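Local structure of 3,6-diketocamphane 1,6 monooxygenase (Pseudomonas putida, 4UWM) at the interface of chains A and B. The protein catalyses the FMNH2- and oxygen-dependent Baeyer-Villiger oxidation of a diketocamphane to a lactone, a step by which the bacterium degrades (-)-camphor. Numbering follows the deposited sequence. Chains: chain A/B, 3,6-diketocamphane 1,6 monooxygenase.

Contact 1: the interface of chains A and B. Residues chain A 62, 66, 94-95, 98; chain B 19, 23, 54, 56, 59.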
# COMPACT_ATOMS: atom_id res chain seq x y z
N ALA A 62 -2.75 -5.89 -2.38
CA ALA A 62 -2.17 -6.54 -1.21
C ALA A 62 -3.21 -7.23 -0.32
O ALA A 62 -2.98 -8.35 0.19
CB ALA A 62 -1.34 -5.54 -0.40
N LEU A 66 -3.53 -12.88 -0.65
CA LEU A 66 -3.55 -14.21 -0.05
C LEU A 66 -4.96 -14.78 -0.03
O LEU A 66 -5.15 -15.87 0.46
CB LEU A 66 -2.91 -14.22 1.36
CG LEU A 66 -1.47 -13.66 1.52
CD1 LEU A 66 -0.85 -13.99 2.86
CD2 LEU A 66 -0.53 -14.13 0.42
N TRP A 94 8.28 -5.87 -4.14
CA TRP A 94 7.91 -6.63 -2.97
C TRP A 94 6.51 -7.23 -3.17
O TRP A 94 6.27 -8.37 -2.82
CB TRP A 94 7.91 -5.72 -1.71
CG TRP A 94 7.71 -6.48 -0.42
CD1 TRP A 94 8.38 -7.61 -0.03
CD2 TRP A 94 6.81 -6.16 0.66
NE1 TRP A 94 7.96 -8.01 1.21
CE2 TRP A 94 6.99 -7.15 1.66
CE3 TRP A 94 5.85 -5.15 0.86
CZ2 TRP A 94 6.26 -7.15 2.85
CZ3 TRP A 94 5.12 -5.15 2.07
CH2 TRP A 94 5.33 -6.13 3.05
N LEU A 95 5.61 -6.43 -3.73
CA LEU A 95 4.22 -6.88 -3.96
C LEU A 95 4.20 -7.99 -5.02
O LEU A 95 3.50 -8.98 -4.86
CB LEU A 95 3.34 -5.69 -4.37
CG LEU A 95 1.83 -6.00 -4.59
CD1 LEU A 95 1.27 -6.78 -3.41
CD2 LEU A 95 1.06 -4.69 -4.83
N ILE A 98 5.14 -11.03 -3.17
CA ILE A 98 4.05 -11.54 -2.32
C ILE A 98 3.08 -12.36 -3.17
O ILE A 98 2.60 -13.41 -2.73
CB ILE A 98 3.28 -10.39 -1.60
CG1 ILE A 98 4.20 -9.65 -0.61
CG2 ILE A 98 2.06 -10.91 -0.86
CD1 ILE A 98 3.64 -8.33 -0.10
N ALA B 19 8.84 -13.12 0.94
CA ALA B 19 7.87 -12.04 1.09
C ALA B 19 6.47 -12.60 1.41
O ALA B 19 5.83 -12.13 2.36
CB ALA B 19 7.84 -11.17 -0.18
N PHE B 23 4.44 -11.76 4.91
CA PHE B 23 3.14 -11.09 4.80
C PHE B 23 2.06 -11.91 5.50
O PHE B 23 1.29 -11.39 6.29
CB PHE B 23 2.81 -10.85 3.33
CG PHE B 23 1.83 -9.72 3.10
CD1 PHE B 23 2.20 -8.40 3.34
CD2 PHE B 23 0.55 -9.98 2.60
CE1 PHE B 23 1.32 -7.36 3.10
CE2 PHE B 23 -0.35 -8.94 2.36
CZ PHE B 23 0.04 -7.63 2.62
N ILE B 54 10.14 -5.43 5.80
CA ILE B 54 8.89 -4.87 5.30
C ILE B 54 9.12 -3.40 4.82
O ILE B 54 9.32 -2.51 5.66
CB ILE B 54 7.75 -4.94 6.35
CG1 ILE B 54 7.30 -6.41 6.57
CG2 ILE B 54 6.55 -4.07 5.92
CD1 ILE B 54 6.32 -6.56 7.73
N ASN B 56 6.93 -1.60 3.07
CA ASN B 56 5.65 -0.92 2.94
C ASN B 56 4.66 -1.41 4.01
O ASN B 56 3.78 -2.24 3.70
CB ASN B 56 5.05 -1.12 1.52
CG ASN B 56 5.85 -0.45 0.44
OD1 ASN B 56 6.82 -1.03 -0.09
ND2 ASN B 56 5.45 0.77 0.07
N LEU B 59 0.83 -1.81 3.32
CA LEU B 59 0.25 -2.95 2.60
C LEU B 59 -0.28 -4.00 3.59
O LEU B 59 -1.36 -4.57 3.41
CB LEU B 59 1.25 -3.63 1.63
CG LEU B 59 1.78 -2.81 0.45
CD1 LEU B 59 2.47 -3.69 -0.60
CD2 LEU B 59 0.73 -1.98 -0.22
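The helix-against-helix packing of A:Trp94, A:Ile98 and A:Ala62 on B:Phe23, B:Ala19 and B:Leu59 is an apolar patch of a two-fold dimer interface, and it contributes to holding together the homodimer of this enzyme of the bacterial luciferase family. Helices 57-65 and 85-98 of chain A meet helices 19-35 and 57-65 of chain B and the loop just before the latter, and the sealing is done by shape rather than by polar bonds. A:Trp94 is the blade of the arrangement. With CG anti to the backbone N (chi1 -172°), its indole reaches across and is met from both sides of its benzo part and obliquely at its rim. The methyl of B:Ala19 comes obliquely at the pyrrole rim, CB 3.5 Å from NE1. B:Leu59 runs antiparallel alongside the indole and brings CD1 to 4.0 Å from A:Trp94 CE3. One indole face is covered from within its own chain by A:Ile98 CD1, centred over the ring, and B:Phe23 CD1 comes to the rim of the same face, 3.9 Å from A:Trp94 CH2. On the other face, toward the rim, the CG2 branch of B:Ile54 lies 3.7 Å from CH2. The A:Ile98 methyl also sits above a face of the B:Phe23 ring, 3.7 Å from B:Phe23 CD1, and so fills the angle between two aromatic side chains that cross nearly perpendicularly. Further along, CZ of B:Phe23 reaches the methyl of A:Ala62 at 3.9 Å, and that methyl packs on B:Leu59 CB at 3.8 Å.

Contact 2: the interface of chains A and B. Residues chain A 181, 184-186; chain B 47-50, 114, 118.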
# COMPACT_ATOMS: atom_id res chain seq x y z
N GLU A 181 25.24 -13.58 5.17
CA GLU A 181 24.09 -13.17 4.36
C GLU A 181 23.22 -12.10 5.03
O GLU A 181 22.76 -11.17 4.37
CB GLU A 181 23.22 -14.40 4.01
CG GLU A 181 23.96 -15.53 3.30
CD GLU A 181 24.01 -15.36 1.80
OE1 GLU A 181 24.65 -14.40 1.31
OE2 GLU A 181 23.41 -16.19 1.09
N LYS A 184 24.07 -8.40 4.10
CA LYS A 184 23.93 -7.97 2.71
C LYS A 184 22.64 -7.15 2.53
O LYS A 184 21.75 -7.17 3.38
CB LYS A 184 23.88 -9.19 1.78
CG LYS A 184 25.05 -10.17 1.89
CD LYS A 184 26.27 -9.71 1.09
CE LYS A 184 27.07 -10.90 0.54
NZ LYS A 184 27.51 -11.87 1.58
N LEU A 185 22.53 -6.44 1.42
CA LEU A 185 21.31 -5.68 1.12
C LEU A 185 20.07 -6.58 0.90
O LEU A 185 20.18 -7.67 0.35
CB LEU A 185 21.54 -4.84 -0.14
CG LEU A 185 22.46 -3.65 0.12
CD1 LEU A 185 23.08 -3.16 -1.18
CD2 LEU A 185 21.68 -2.54 0.80
N ALA A 186 18.90 -6.11 1.34
CA ALA A 186 17.61 -6.75 1.00
C ALA A 186 17.44 -6.92 -0.50
O ALA A 186 17.97 -6.15 -1.31
CB ALA A 186 16.47 -5.90 1.54
N ALA B 47 13.78 -0.54 3.63
CA ALA B 47 14.00 -0.93 2.25
C ALA B 47 15.32 -1.67 2.03
O ALA B 47 15.52 -2.23 0.98
CB ALA B 47 13.96 0.29 1.34
N SER B 48 16.22 -1.62 3.00
CA SER B 48 17.55 -2.19 2.75
C SER B 48 18.01 -3.31 3.69
O SER B 48 19.13 -3.82 3.54
CB SER B 48 18.59 -1.06 2.79
OG SER B 48 18.71 -0.55 4.09
N GLN B 49 17.17 -3.69 4.65
CA GLN B 49 17.55 -4.66 5.70
C GLN B 49 17.04 -6.08 5.43
O GLN B 49 16.03 -6.25 4.76
CB GLN B 49 16.99 -4.18 7.04
CG GLN B 49 17.71 -2.98 7.63
CD GLN B 49 19.13 -3.31 8.04
OE1 GLN B 49 20.06 -2.97 7.33
NE2 GLN B 49 19.29 -3.98 9.18
N ILE B 50 17.71 -7.09 5.99
CA ILE B 50 17.30 -8.51 5.84
C ILE B 50 16.26 -8.98 6.87
O ILE B 50 15.19 -9.49 6.49
CB ILE B 50 18.52 -9.47 5.83
CG1 ILE B 50 19.45 -9.14 4.66
CG2 ILE B 50 18.09 -10.95 5.81
CD1 ILE B 50 18.89 -9.41 3.29
N GLN B 114 22.10 3.29 3.72
CA GLN B 114 21.95 2.55 2.47
C GLN B 114 20.58 2.83 1.84
O GLN B 114 20.45 2.95 0.63
CB GLN B 114 22.10 1.04 2.69
CG GLN B 114 23.47 0.56 3.15
CD GLN B 114 24.52 0.64 2.05
OE1 GLN B 114 24.90 1.73 1.65
NE2 GLN B 114 24.96 -0.51 1.55
N MET B 118 19.30 5.14 -1.59
CA MET B 118 18.32 4.70 -2.59
C MET B 118 17.35 5.81 -2.95
O MET B 118 16.97 5.96 -4.10
CB MET B 118 17.53 3.48 -2.10
CG MET B 118 18.34 2.22 -1.90
SD MET B 118 17.41 1.02 -0.93
CE MET B 118 18.55 -0.37 -0.98
O HOH W 1 21.41 -4.83 4.70
O HOH W 2 20.67 -6.50 6.42
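A:Ala186 and B:Ser48 meet backbone to backbone, where a loop of chain A following the 3-10 helix 181-183 lies along loop 47-50 of chain B. The direct polar link is the hydrogen bond from A:Ala186 N to B:Ser48 O, 3.2 Å long and fairly straight at the hydrogen (166°). The N-H approaches the oxygen from over the flat carbonyl group, 71° from its plane, away from the lone-pair directions.

Water supplies a second polar link. Water 1 lies 2.7 Å from the carbonyl oxygen A:Lys184 O and 2.8 Å from B:Ser48 O, so the latter serves both the amide and the water. Water 2 joins B:Ile50 N, at 3.0 Å, more loosely to the same lysine carbonyl. A:Lys184 is poorly ordered, which calls for some caution over this bridge.

Apolar contacts flank these bonds. B:Ile50 has CG1 anti to its carbonyl carbon (chi1 -60°), which turns the longer branch onto the chain A backbone, CD1 coming within 3.7 Å of A:Ala186 CA. On the other flank A:Leu185 points its CD2 methyl toward B:Ser48 CB, 4.0 Å away, and crosses the bent side chain of B:Gln114 at about a right angle. With backbone groups supplying the polar links and apolar side chains packing around them, the site helps fasten a loop of one subunit onto its partner.

Contact 3: the interface of chains A and B. Residues chain A 160, 162, 168; chain B 117, 120, 122.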
# COMPACT_ATOMS: atom_id res chain seq x y z
N PHE A 160 24.03 5.99 -9.14
CA PHE A 160 23.32 7.11 -8.57
C PHE A 160 22.91 8.02 -9.70
O PHE A 160 23.66 8.21 -10.64
CB PHE A 160 24.15 7.87 -7.53
CG PHE A 160 23.33 8.82 -6.69
CD1 PHE A 160 22.65 8.35 -5.58
CD2 PHE A 160 23.22 10.16 -7.03
CE1 PHE A 160 21.87 9.20 -4.81
CE2 PHE A 160 22.45 11.02 -6.27
CZ PHE A 160 21.76 10.54 -5.15
N GLU A 162 21.22 11.75 -10.77
CA GLU A 162 20.82 13.11 -10.43
C GLU A 162 20.00 13.62 -11.59
O GLU A 162 20.55 14.10 -12.57
CB GLU A 162 22.06 14.00 -10.23
CG GLU A 162 22.77 13.78 -8.91
CD GLU A 162 23.92 14.75 -8.69
OE1 GLU A 162 23.67 15.95 -8.46
OE2 GLU A 162 25.08 14.30 -8.74
N ALA A 168 17.98 9.55 -7.18
CA ALA A 168 17.76 8.17 -6.77
C ALA A 168 18.98 7.34 -7.06
O ALA A 168 19.84 7.73 -7.84
CB ALA A 168 16.56 7.60 -7.53
N TYR B 117 20.22 6.57 0.71
CA TYR B 117 20.90 6.66 -0.56
C TYR B 117 20.00 6.27 -1.73
O TYR B 117 19.98 6.95 -2.76
CB TYR B 117 22.12 5.74 -0.53
CG TYR B 117 23.04 5.83 -1.71
CD1 TYR B 117 22.85 5.01 -2.82
CD2 TYR B 117 24.15 6.69 -1.71
CE1 TYR B 117 23.70 5.06 -3.91
CE2 TYR B 117 25.01 6.75 -2.80
CZ TYR B 117 24.79 5.93 -3.88
OH TYR B 117 25.63 5.96 -4.98
N GLY B 120 17.84 9.00 -2.83
CA GLY B 120 18.51 10.22 -3.30
C GLY B 120 19.14 11.10 -2.23
O GLY B 120 19.49 12.24 -2.53
N ARG B 122 22.35 11.41 -0.04
CA ARG B 122 23.73 10.92 0.12
C ARG B 122 24.44 11.50 1.35
O ARG B 122 24.11 12.61 1.79
CB ARG B 122 24.54 11.20 -1.13
CG ARG B 122 24.21 10.26 -2.26
CD ARG B 122 25.20 10.41 -3.39
NE ARG B 122 24.95 11.61 -4.18
CZ ARG B 122 25.62 11.94 -5.29
NH1 ARG B 122 26.58 11.14 -5.74
NH2 ARG B 122 25.32 13.05 -5.95
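Strand 159-162 of chain A, backed by strand 167-170, meets the end of helix 113-118 of chain B and the loop that follows it. A:Phe160 carries the contact, its ring enclosed by partner groups on several sides. Over one face lies the guanidinium of B:Arg122, stacked with the two planes 18° apart; NE is 3.5 Å from the ring centroid, a cation-pi arrangement. A bend at chi3 (-76°) turns the arginine's tip along the phenyl face, while its CG packs 3.6 Å from A:Phe160 CE1. The opposite face is met from within chain A by the carbonyl oxygen of A:Ala168. B:Tyr117 receives the phenyl rim edge-to-face, with A:Phe160 CD1 over its ring and 3.6 Å from B:Tyr117 CZ. B:Gly120 comes up at the phenyl edge, its CA 3.8 Å from A:Phe160 CZ. An alanine in place of A:Phe160 would probably leave the B:Arg122 guanidinium without its stacking partner, more at liberty to turn, and open a gap beside B:Tyr117. The arginine's far end also faces A:Glu162, whose side chain lies transverse to it. The two form a salt bridge, although the hydrogen bond within it is weak: B:Arg122 NH2 lies 3.1 Å from the carboxylate oxygen A:Glu162 OE2, and the angle at the hydrogen is only 130°.

Contact 2 lies between the others, about 16 Å from each measured between the centres of their C-alpha atoms, whereas contacts 1 and 3 are about 25 Å apart. Helix 113-118 of chain B joins contacts 2 and 3, lending B:Gln114 and B:Met118 to one and B:Tyr117 to the other. Contacts 1 and 2 share a stretch of chain B, since residues 47-50 of contact 2 come a few positions before B:Ile54 and B:Asn56 of contact 1, where helix 57-65 of both chains takes part. With their two-fold twins, the contacts probably spread the hold on the homodimer over an extended interface.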